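Local coordinates for protein aspartokinase (Synechocystis, PDB 3L76) that probably catalyses the ATP-dependent phosphorylation of aspartate to 4-phospho-L-aspartate, and binds lysine and threonine among its ACT domains, at residues Q304-G309 and Q446-H451; E387-S392 and I476-R481; Q461-L466 and I493-A498; E554-E559 and C570-D575. All blocks are in the same frame, centred on the assembly; numbering follows the deposited sequence.

Interaction 1 (Q304-G309 and Q446-H451); sequences QSIHDG and QIAIRH. With THR (threonine), chain C.
I306 lies across one face of the R450 guanidinium, with CD1 above that plane near its rim and CG2 3.6 Å from NH1; the two side chains cross at about a right angle. The contact brings together two ACT domains of the chain: the loop that follows strand 302-303 in the first meets strand 437-453 of the third. With CG1 anti to the backbone N (chi1 -169°) and CD1 extended beyond it, I306 also reaches A448, whose CB lies 3.6 Å from I306 CD1, so I306 touches both a methyl group and the guanidinium face.

The polar half is carried by R450, which uses two nitrogens on one acceptor. NH1 donates to H307 O at 2.6 Å and NH2 to the same H307 O at 2.9 Å, with the oxygen almost in the guanidinium plane. NH1 has a second partner in D492, a salt bridge that would help to fix the rotation of the group. An alanine in place of R450 would probably leave H307 O without these two donors and D492 without this opposite charge, and take away the flat surface beneath I306.

At the start of the loop, Q304 faces a different partner, the bound threonine of chain C, whose OG1 donates to Q304 OE1 at 2.7 Å. The H307 ring stands nearly perpendicular to the guanidinium, 86° between the planes, and is held by its ND1 to G309 O; over one of its faces, offset toward the rim, sits R450 NH2, 3.7 Å from H307 CE1.

Interaction 2 (E387-S392 and I476-R481); sequences EMISTS and IIQSQR. With THR (threonine), chain D; LYS (lysine), chain F.
Q478 spends its side-chain amide on two partners: NE2 donates to E387 O at 2.9 Å, approaching from above the carbonyl plane, and also to OG1 of the threonine of chain D. That hydroxyl in turn donates to Q478 OE1 at 2.7 Å, so the ligand is held through both the oxygen and the nitrogen of the amide. An alanine at Q478 would probably leave E387 O without this donor and the threonine hydroxyl without either amide partner. The backbones add a reciprocal pair, I389 N to Q478 O at 2.9 Å and Q478 N to I389 O at 3.1 Å. Further along, T391 OG1 accepts from I476 N at 3.1 Å.

I389 and Q478 thus form an antiparallel hydrogen-bonded pair, through which strand 388-391 of the second ACT domain lies edge to edge with strand 475-479 of the third. E387 and M388 together face V399 in a classic beta bulge.

On the face shared with Q478, I389 CD1 rests 3.4 Å from Q478 OE1, while I389 CG2, anti to its backbone N, meets I476 CG2 at 3.9 Å. Farther out, Q480 NE2 donates to S479 OG, with M388 SD packed beside it at 3.4 Å from NE2; Q480 OE1 meets K272.

Interaction 3 (Q461-L466 and I493-A498); sequences QLFTAL and IAFMVA
F463 drives the edge of its ring into the face of F495, and this T-shaped (edge-to-face) pair is the close-packed centre of the contact. The centroids are 5.4 Å apart with the planes at 78°, and F463 CE1 comes to 3.8 Å from F495 CG, the two side chains sliding past each other in opposite directions. That CG lies between the backbone N and carbonyl carbon of F495 (chi1 67°), which sets the root of the ring against F463. I493 CG2 lies in the plane of the F463 ring, at its edge, 3.9 Å from CZ. L466 meets F495 tip to tip, its CD1 3.7 Å from F495 CE2.

Toward the start of the helix segment the side chains stand farther apart: L462 CD1 is 4.3 Å from I493 CD1, and V452 touches both residues. The flank of the helix turned from the strand carries Q461, T464 and A465, all partly exposed. There T464 OG1 bonds back to A460 O, and A465 turns to helix 499-512.

Helix 458-468 rides on strand 490-498 nearly parallel to it, at 20° and 11.8 Å between the segment axes, the helix-on-sheet layer of the ACT fold. Helix 499-512 shares this face, with L509 touching F495. No hydrogen bond crosses between the two segments, so their mutual hold rests on hydrophobic burial and dispersion, with the ring pair adding a modest preference for orientation.

Interaction 4 (E554-E559 and C570-D575); sequences ENINIE and CVVPQD. With THR (threonine), chain C.
E559 and V571 supply the hydrogen bond of this contact, a backbone link from E559 N to V571 O at 2.9 Å. It ties the end of the loop to strand 567-573 just before the loop becomes strand 560-563. E559 CB touches the same carbonyl oxygen, 3.6 Å from V571 O.

The apolar contacts divide by branch. I558 sends its two CB branches to different neighbours: CG2, anti to the backbone N, packs against C570 SG at 3.9 Å, whereas CG1, anti to the carbonyl carbon (chi1 -56°), turns to the carboxylate oxygen O of the bound threonine of chain C. I556 points its CG2 methyl at V572 CG2, the two side chains crossing at a slant.

All this lies in the fourth ACT domain, where helix 543-552 ends in a Schellman motif with N555 as its C-prime residue, and the chain turns through the loop into the sheet. This loop forms part of the threonine pocket, to which the first ACT domain contributes D280 and A285, both bonded to the ligand.

Polar contacts with the ligand involve both backbone and side chain. Threonine N donates to N557 OD1 at 2.6 Å and to I558 O at 3.0 Å, while I558 N donates to threonine O, also at 3.0 Å. Q304 NE2, from the first ACT domain, donates to the carbonyls of I558 and E559.

Van der Waals contacts of polar oxygens with carbon gather at P573: its CD lies 3.5 Å from N557 O, and its CG 3.7 Å from E559 OE2.

Interactions 1, 2 and 3 lie close together, their centres 11 to 13 Å apart, while the centre of interaction 4 is about 15 Å from that of interaction 1 and about 22 Å from that of interaction 3. Strand 490-498 is the common neighbour: it pairs with strand 437-453 of interaction 1 and strand 475-479 of interaction 2, and carries the sheet side of interaction 3. Along the chain, the segments of interaction 2 alternate with those of interactions 1 and 3, whereas interaction 4 comes last. Interactions 1 and 4 share the threonine of chain C, and interaction 2 holds another, so effector sites lie between ACT domains, consistent with allosteric control by threonine and lysine.

Interaction 1 (Q304-G309 and Q446-H451)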
# COMPACT_ATOMS: atom_id res chain seq x y z
N GLN A 304 -4.74 51.22 -2.16
CA GLN A 304 -5.99 51.88 -2.44
C GLN A 304 -7.16 50.96 -2.14
O GLN A 304 -7.41 49.99 -2.86
CB GLN A 304 -6.05 52.34 -3.89
CG GLN A 304 -7.35 53.06 -4.24
CD GLN A 304 -7.45 53.36 -5.72
OE1 GLN A 304 -6.61 54.07 -6.30
NE2 GLN A 304 -8.48 52.81 -6.35
N SER A 305 -7.88 51.27 -1.06
CA SER A 305 -9.02 50.47 -0.65
C SER A 305 -10.27 50.86 -1.44
O SER A 305 -10.17 51.44 -2.52
CB SER A 305 -9.24 50.56 0.86
OG SER A 305 -10.36 49.80 1.29
N ILE A 306 -11.43 50.52 -0.90
CA ILE A 306 -12.70 50.76 -1.58
C ILE A 306 -13.04 52.26 -1.69
O ILE A 306 -12.67 53.06 -0.82
CB ILE A 306 -13.84 49.97 -0.90
CG1 ILE A 306 -15.09 50.00 -1.78
CG2 ILE A 306 -14.13 50.51 0.49
CD1 ILE A 306 -16.22 49.21 -1.24
N HIS A 307 -13.75 52.62 -2.76
CA HIS A 307 -14.17 54.01 -2.98
C HIS A 307 -15.02 54.53 -1.82
O HIS A 307 -15.64 53.77 -1.08
CB HIS A 307 -14.98 54.12 -4.27
CG HIS A 307 -16.31 53.46 -4.18
ND1 HIS A 307 -17.46 54.15 -3.87
CD2 HIS A 307 -16.68 52.16 -4.30
CE1 HIS A 307 -18.48 53.31 -3.84
NE2 HIS A 307 -18.03 52.10 -4.08
N ASP A 308 -15.01 55.84 -1.66
CA ASP A 308 -15.90 56.51 -0.74
C ASP A 308 -16.71 57.52 -1.56
O ASP A 308 -16.16 58.53 -2.03
CB ASP A 308 -15.11 57.20 0.38
CG ASP A 308 -15.99 57.99 1.34
OD1 ASP A 308 -17.20 58.16 1.05
OD2 ASP A 308 -15.47 58.45 2.37
N GLY A 309 -18.00 57.23 -1.76
CA GLY A 309 -18.83 57.97 -2.68
C GLY A 309 -18.25 57.93 -4.08
O GLY A 309 -17.89 56.86 -4.58
N GLN A 446 -15.59 40.87 -3.94
CA GLN A 446 -15.14 41.91 -3.03
C GLN A 446 -16.14 42.08 -1.90
O GLN A 446 -17.34 42.12 -2.12
CB GLN A 446 -14.95 43.22 -3.77
CG GLN A 446 -14.63 44.40 -2.88
CD GLN A 446 -14.80 45.72 -3.61
OE1 GLN A 446 -13.84 46.42 -3.89
NE2 GLN A 446 -16.04 46.05 -3.95
N ILE A 447 -15.64 42.16 -0.68
CA ILE A 447 -16.49 42.45 0.46
C ILE A 447 -15.83 43.52 1.30
O ILE A 447 -14.69 43.36 1.74
CB ILE A 447 -16.75 41.21 1.34
CG1 ILE A 447 -17.32 40.08 0.50
CG2 ILE A 447 -17.70 41.57 2.49
CD1 ILE A 447 -17.64 38.86 1.32
N ALA A 448 -16.53 44.62 1.52
CA ALA A 448 -15.99 45.70 2.31
C ALA A 448 -16.80 45.89 3.55
O ALA A 448 -18.03 45.82 3.54
CB ALA A 448 -15.93 46.99 1.52
N ILE A 449 -16.10 46.14 4.64
CA ILE A 449 -16.78 46.49 5.85
C ILE A 449 -16.49 47.96 6.20
O ILE A 449 -15.38 48.34 6.58
CB ILE A 449 -16.55 45.41 6.96
CG1 ILE A 449 -16.31 46.04 8.31
CG2 ILE A 449 -15.47 44.40 6.56
CD1 ILE A 449 -17.57 46.60 8.93
N ARG A 450 -17.50 48.80 6.00
CA ARG A 450 -17.39 50.25 6.21
C ARG A 450 -17.28 50.61 7.70
O ARG A 450 -18.01 50.06 8.52
CB ARG A 450 -18.60 50.98 5.62
CG ARG A 450 -18.85 50.83 4.12
CD ARG A 450 -18.00 51.76 3.30
NE ARG A 450 -18.38 51.75 1.90
CZ ARG A 450 -17.68 52.36 0.94
NH1 ARG A 450 -16.57 53.01 1.26
NH2 ARG A 450 -18.07 52.32 -0.32
N HIS A 451 -16.37 51.51 8.02
CA HIS A 451 -16.33 52.13 9.35
C HIS A 451 -15.93 51.23 10.51
O HIS A 451 -16.61 51.19 11.53
CB HIS A 451 -17.67 52.81 9.67
CG HIS A 451 -17.92 54.04 8.85
ND1 HIS A 451 -16.89 54.82 8.36
CD2 HIS A 451 -19.06 54.62 8.43
CE1 HIS A 451 -17.40 55.83 7.68
NE2 HIS A 451 -18.71 55.73 7.71
N THR C . -10.15 54.89 -10.13
CA THR C . -8.94 55.70 -10.32
C THR C . -8.14 55.27 -11.54
O THR C . -8.51 54.29 -12.21
CB THR C . -8.04 55.70 -9.07
OG1 THR C . -7.60 54.36 -8.79
CG2 THR C . -8.83 56.21 -7.87
OXT THR C . -7.14 55.91 -11.89

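Interaction 2 (E387-S392 and I476-R481)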
# COMPACT_ATOMS: atom_id res chain seq x y z
N GLU A 387 -2.58 50.44 11.04
CA GLU A 387 -2.98 51.63 10.31
C GLU A 387 -3.36 51.29 8.89
O GLU A 387 -4.45 51.60 8.45
CB GLU A 387 -1.87 52.68 10.35
CG GLU A 387 -1.53 53.14 11.75
CD GLU A 387 -0.55 54.30 11.79
OE1 GLU A 387 -0.30 54.91 10.74
OE2 GLU A 387 -0.04 54.58 12.90
N MET A 388 -2.46 50.63 8.18
CA MET A 388 -2.75 50.20 6.82
C MET A 388 -2.47 48.71 6.61
O MET A 388 -1.71 48.10 7.37
CB MET A 388 -1.94 51.05 5.84
CG MET A 388 -2.35 52.51 5.83
SD MET A 388 -1.83 53.34 4.32
CE MET A 388 -0.06 53.39 4.55
N ILE A 389 -3.06 48.14 5.56
CA ILE A 389 -2.90 46.73 5.23
C ILE A 389 -2.83 46.49 3.74
O ILE A 389 -3.63 47.03 2.99
CB ILE A 389 -4.06 45.84 5.81
CG1 ILE A 389 -4.23 46.05 7.31
CG2 ILE A 389 -3.79 44.34 5.55
CD1 ILE A 389 -5.46 45.39 7.88
N SER A 390 -1.90 45.63 3.34
CA SER A 390 -1.71 45.29 1.94
C SER A 390 -1.25 43.83 1.80
O SER A 390 -0.23 43.43 2.39
CB SER A 390 -0.67 46.22 1.31
OG SER A 390 -0.51 45.96 -0.07
N THR A 391 -2.00 43.05 1.03
CA THR A 391 -1.62 41.68 0.75
C THR A 391 -1.05 41.44 -0.65
O THR A 391 -1.43 42.10 -1.63
CB THR A 391 -2.78 40.69 0.97
OG1 THR A 391 -3.91 41.08 0.17
CG2 THR A 391 -3.17 40.65 2.43
N SER A 392 -0.10 40.51 -0.73
CA SER A 392 0.26 39.89 -2.00
C SER A 392 -0.18 38.42 -1.96
O SER A 392 -1.06 38.06 -1.18
CB SER A 392 1.76 40.06 -2.34
OG SER A 392 2.61 39.42 -1.40
N ILE A 476 -6.63 41.53 1.48
CA ILE A 476 -7.10 42.48 2.48
C ILE A 476 -6.43 43.82 2.23
O ILE A 476 -5.20 43.90 2.14
CB ILE A 476 -6.76 42.04 3.90
CG1 ILE A 476 -7.16 40.58 4.11
CG2 ILE A 476 -7.44 42.98 4.92
CD1 ILE A 476 -6.77 40.03 5.45
N ILE A 477 -7.25 44.86 2.10
CA ILE A 477 -6.75 46.21 1.86
C ILE A 477 -7.37 47.20 2.83
O ILE A 477 -8.58 47.25 3.02
CB ILE A 477 -7.05 46.67 0.46
CG1 ILE A 477 -6.72 45.56 -0.55
CG2 ILE A 477 -6.28 47.92 0.16
CD1 ILE A 477 -7.00 45.94 -2.01
N GLN A 478 -6.51 47.97 3.47
CA GLN A 478 -6.96 48.96 4.44
C GLN A 478 -6.06 50.18 4.31
O GLN A 478 -4.83 50.06 4.32
CB GLN A 478 -6.93 48.38 5.86
CG GLN A 478 -7.25 49.38 6.95
CD GLN A 478 -7.08 48.80 8.33
OE1 GLN A 478 -7.71 47.81 8.68
NE2 GLN A 478 -6.23 49.43 9.14
N SER A 479 -6.68 51.35 4.16
CA SER A 479 -5.91 52.56 3.89
C SER A 479 -6.16 53.67 4.91
O SER A 479 -5.81 53.54 6.08
CB SER A 479 -6.15 53.04 2.46
OG SER A 479 -5.20 54.02 2.09
N GLN A 480 -6.78 54.76 4.48
CA GLN A 480 -6.90 55.93 5.35
C GLN A 480 -8.03 55.84 6.38
O GLN A 480 -8.91 54.98 6.30
CB GLN A 480 -7.04 57.20 4.51
CG GLN A 480 -5.85 57.41 3.54
CD GLN A 480 -4.52 57.20 4.25
OE1 GLN A 480 -4.07 58.04 5.03
NE2 GLN A 480 -3.89 56.06 4.00
N ARG A 481 -8.00 56.73 7.36
CA ARG A 481 -9.18 56.97 8.18
C ARG A 481 -10.32 57.55 7.34
O ARG A 481 -10.10 58.35 6.43
CB ARG A 481 -8.85 57.90 9.33
CG ARG A 481 -7.96 57.23 10.36
CD ARG A 481 -7.69 58.11 11.55
NE ARG A 481 -7.33 57.32 12.73
CZ ARG A 481 -7.06 57.83 13.92
NH1 ARG A 481 -7.11 59.15 14.12
NH2 ARG A 481 -6.75 57.03 14.94
N THR D . -6.98 49.68 13.49
CA THR D . -7.79 48.47 13.53
C THR D . -7.01 47.34 14.18
O THR D . -5.80 47.48 14.43
CB THR D . -8.23 48.01 12.13
OG1 THR D . -7.07 47.74 11.33
CG2 THR D . -9.11 49.09 11.46
OXT THR D . -7.58 46.28 14.46
N LYS F . -5.45 32.96 2.67
CA LYS F . -4.95 33.60 3.89
C LYS F . -5.99 33.70 5.00
O LYS F . -7.21 33.59 4.72
CB LYS F . -4.37 34.99 3.58
CG LYS F . -3.14 34.96 2.68
CD LYS F . -2.83 36.30 2.04
CE LYS F . -3.63 36.50 0.77
NZ LYS F . -2.77 36.66 -0.44
OXT LYS F . -5.60 33.88 6.18

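Interaction 3 (Q461-L466 and I493-A498)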
# COMPACT_ATOMS: atom_id res chain seq x y z
N GLN A 461 -10.72 40.53 15.20
CA GLN A 461 -12.01 39.91 15.50
C GLN A 461 -12.85 39.62 14.25
O GLN A 461 -13.59 38.63 14.22
CB GLN A 461 -12.77 40.69 16.59
CG GLN A 461 -13.96 41.52 16.13
CD GLN A 461 -14.56 42.31 17.28
OE1 GLN A 461 -13.91 42.51 18.31
NE2 GLN A 461 -15.79 42.75 17.12
N LEU A 462 -12.70 40.44 13.22
CA LEU A 462 -13.45 40.23 11.99
C LEU A 462 -12.88 39.06 11.21
O LEU A 462 -13.61 38.21 10.71
CB LEU A 462 -13.40 41.49 11.13
CG LEU A 462 -14.11 42.71 11.72
CD1 LEU A 462 -13.62 43.97 11.08
CD2 LEU A 462 -15.63 42.58 11.60
N PHE A 463 -11.56 39.00 11.12
CA PHE A 463 -10.93 37.95 10.35
C PHE A 463 -10.81 36.64 11.10
O PHE A 463 -10.80 35.58 10.47
CB PHE A 463 -9.61 38.41 9.74
CG PHE A 463 -9.80 39.40 8.66
CD1 PHE A 463 -10.20 38.99 7.41
CD2 PHE A 463 -9.67 40.75 8.91
CE1 PHE A 463 -10.43 39.91 6.41
CE2 PHE A 463 -9.91 41.67 7.92
CZ PHE A 463 -10.30 41.25 6.67
N THR A 464 -10.79 36.69 12.43
CA THR A 464 -10.84 35.46 13.22
C THR A 464 -12.16 34.75 13.00
O THR A 464 -12.20 33.53 12.86
CB THR A 464 -10.66 35.71 14.72
OG1 THR A 464 -9.32 36.13 14.98
CG2 THR A 464 -10.92 34.44 15.53
N ALA A 465 -13.23 35.53 12.96
CA ALA A 465 -14.58 35.02 12.73
C ALA A 465 -14.70 34.26 11.42
O ALA A 465 -15.23 33.15 11.39
CB ALA A 465 -15.58 36.16 12.79
N LEU A 466 -14.21 34.86 10.35
CA LEU A 466 -14.22 34.20 9.04
C LEU A 466 -13.36 32.94 9.03
O LEU A 466 -13.70 31.95 8.39
CB LEU A 466 -13.72 35.16 7.96
CG LEU A 466 -14.55 36.39 7.60
CD1 LEU A 466 -13.79 37.32 6.65
CD2 LEU A 466 -15.86 35.94 7.00
N ILE A 493 -12.45 48.52 5.66
CA ILE A 493 -11.63 47.35 5.38
C ILE A 493 -12.27 46.59 4.24
O ILE A 493 -13.41 46.17 4.35
CB ILE A 493 -11.51 46.41 6.61
CG1 ILE A 493 -10.81 47.12 7.77
CG2 ILE A 493 -10.76 45.11 6.25
CD1 ILE A 493 -10.58 46.23 8.98
N ALA A 494 -11.54 46.44 3.14
CA ALA A 494 -11.99 45.62 2.03
C ALA A 494 -11.18 44.31 1.96
O ALA A 494 -9.99 44.29 2.27
CB ALA A 494 -11.87 46.39 0.72
N PHE A 495 -11.83 43.23 1.54
CA PHE A 495 -11.14 41.96 1.40
C PHE A 495 -11.83 41.13 0.34
O PHE A 495 -12.94 41.44 -0.05
CB PHE A 495 -11.08 41.20 2.73
CG PHE A 495 -12.41 40.72 3.23
CD1 PHE A 495 -13.22 41.55 3.99
CD2 PHE A 495 -12.86 39.44 2.95
CE1 PHE A 495 -14.46 41.11 4.46
CE2 PHE A 495 -14.10 39.00 3.41
CZ PHE A 495 -14.90 39.84 4.17
N MET A 496 -11.16 40.09 -0.14
CA MET A 496 -11.74 39.26 -1.18
C MET A 496 -11.77 37.79 -0.79
O MET A 496 -10.85 37.29 -0.14
CB MET A 496 -11.00 39.45 -2.51
CG MET A 496 -11.26 40.80 -3.14
SD MET A 496 -10.06 41.16 -4.42
CE MET A 496 -8.98 42.30 -3.59
N VAL A 497 -12.86 37.13 -1.19
CA VAL A 497 -13.03 35.70 -0.98
C VAL A 497 -13.65 35.09 -2.22
O VAL A 497 -14.17 35.81 -3.07
CB VAL A 497 -13.92 35.38 0.23
CG1 VAL A 497 -13.23 35.80 1.53
CG2 VAL A 497 -15.29 36.03 0.08
N ALA A 498 -13.57 33.77 -2.31
CA ALA A 498 -14.23 33.04 -3.38
C ALA A 498 -15.72 33.34 -3.35
O ALA A 498 -16.33 33.34 -2.27
CB ALA A 498 -13.97 31.54 -3.21

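Interaction 4 (E554-E559 and C570-D575)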
# COMPACT_ATOMS: atom_id res chain seq x y z
N GLU A 554 -7.11 51.88 -21.88
CA GLU A 554 -8.22 51.03 -22.28
C GLU A 554 -9.49 51.50 -21.60
O GLU A 554 -10.49 50.81 -21.63
CB GLU A 554 -7.93 49.58 -21.90
CG GLU A 554 -7.12 48.84 -22.95
CD GLU A 554 -7.96 48.54 -24.16
OE1 GLU A 554 -7.55 48.93 -25.27
OE2 GLU A 554 -9.04 47.93 -24.00
N ASN A 555 -9.43 52.68 -20.98
CA ASN A 555 -10.54 53.21 -20.19
C ASN A 555 -11.06 52.21 -19.17
O ASN A 555 -12.25 51.90 -19.13
CB ASN A 555 -11.67 53.72 -21.09
CG ASN A 555 -12.61 54.67 -20.37
OD1 ASN A 555 -12.98 54.44 -19.22
ND2 ASN A 555 -12.99 55.73 -21.04
N ILE A 556 -10.16 51.69 -18.36
CA ILE A 556 -10.49 50.70 -17.34
C ILE A 556 -10.30 51.34 -15.96
O ILE A 556 -9.23 51.84 -15.63
CB ILE A 556 -9.63 49.42 -17.50
CG1 ILE A 556 -10.07 48.63 -18.72
CG2 ILE A 556 -9.72 48.53 -16.28
CD1 ILE A 556 -9.18 47.46 -19.05
N ASN A 557 -11.36 51.34 -15.16
CA ASN A 557 -11.27 51.97 -13.86
C ASN A 557 -10.62 51.05 -12.84
O ASN A 557 -10.89 49.85 -12.81
CB ASN A 557 -12.64 52.42 -13.38
CG ASN A 557 -12.57 53.22 -12.09
OD1 ASN A 557 -11.84 54.20 -12.00
ND2 ASN A 557 -13.33 52.78 -11.09
N ILE A 558 -9.78 51.62 -11.99
CA ILE A 558 -9.10 50.84 -10.97
C ILE A 558 -9.82 50.99 -9.64
O ILE A 558 -9.82 52.07 -9.05
CB ILE A 558 -7.63 51.25 -10.83
CG1 ILE A 558 -6.92 51.13 -12.19
CG2 ILE A 558 -6.95 50.40 -9.76
CD1 ILE A 558 -5.52 51.68 -12.18
N GLU A 559 -10.44 49.91 -9.18
CA GLU A 559 -11.26 49.96 -7.97
C GLU A 559 -10.42 49.90 -6.70
O GLU A 559 -10.66 50.63 -5.74
CB GLU A 559 -12.30 48.84 -7.97
CG GLU A 559 -13.18 48.77 -9.22
CD GLU A 559 -14.41 47.89 -9.03
OE1 GLU A 559 -14.85 47.72 -7.87
OE2 GLU A 559 -14.94 47.36 -10.03
N CYS A 570 -4.36 45.07 -9.18
CA CYS A 570 -5.46 46.02 -9.31
C CYS A 570 -6.77 45.28 -9.36
O CYS A 570 -6.92 44.34 -10.15
CB CYS A 570 -5.34 46.84 -10.60
SG CYS A 570 -4.00 48.00 -10.60
N VAL A 571 -7.71 45.69 -8.52
CA VAL A 571 -9.07 45.18 -8.64
C VAL A 571 -9.81 46.02 -9.67
O VAL A 571 -9.62 47.23 -9.78
CB VAL A 571 -9.84 45.20 -7.32
CG1 VAL A 571 -11.25 44.67 -7.53
CG2 VAL A 571 -9.13 44.35 -6.32
N VAL A 572 -10.65 45.36 -10.44
CA VAL A 572 -11.13 45.91 -11.69
C VAL A 572 -12.50 45.30 -11.97
O VAL A 572 -12.88 44.28 -11.37
CB VAL A 572 -10.10 45.56 -12.79
CG1 VAL A 572 -10.65 44.56 -13.80
CG2 VAL A 572 -9.55 46.80 -13.43
N PRO A 573 -13.28 45.94 -12.84
CA PRO A 573 -14.62 45.38 -13.11
C PRO A 573 -14.52 44.03 -13.81
O PRO A 573 -13.74 43.88 -14.73
CB PRO A 573 -15.25 46.43 -14.03
CG PRO A 573 -14.50 47.69 -13.73
CD PRO A 573 -13.10 47.27 -13.44
N GLN A 574 -15.31 43.06 -13.36
CA GLN A 574 -15.25 41.70 -13.89
C GLN A 574 -15.35 41.61 -15.41
O GLN A 574 -14.63 40.85 -16.04
CB GLN A 574 -16.30 40.80 -13.24
CG GLN A 574 -16.41 39.43 -13.89
CD GLN A 574 -16.85 38.34 -12.93
OE1 GLN A 574 -16.04 37.53 -12.51
NE2 GLN A 574 -18.12 38.32 -12.59
N ASP A 575 -16.25 42.38 -16.01
CA ASP A 575 -16.42 42.29 -17.45
C ASP A 575 -15.26 42.96 -18.15
O ASP A 575 -15.30 43.21 -19.34
CB ASP A 575 -17.74 42.90 -17.90
CG ASP A 575 -17.80 44.40 -17.69
OD1 ASP A 575 -18.79 45.01 -18.14
OD2 ASP A 575 -16.86 44.97 -17.10
N THR C . -10.15 54.89 -10.13
CA THR C . -8.94 55.70 -10.32
C THR C . -8.14 55.27 -11.54
O THR C . -8.51 54.29 -12.21
CB THR C . -8.04 55.70 -9.07
OG1 THR C . -7.60 54.36 -8.79
CG2 THR C . -8.83 56.21 -7.87
OXT THR C . -7.14 55.91 -11.89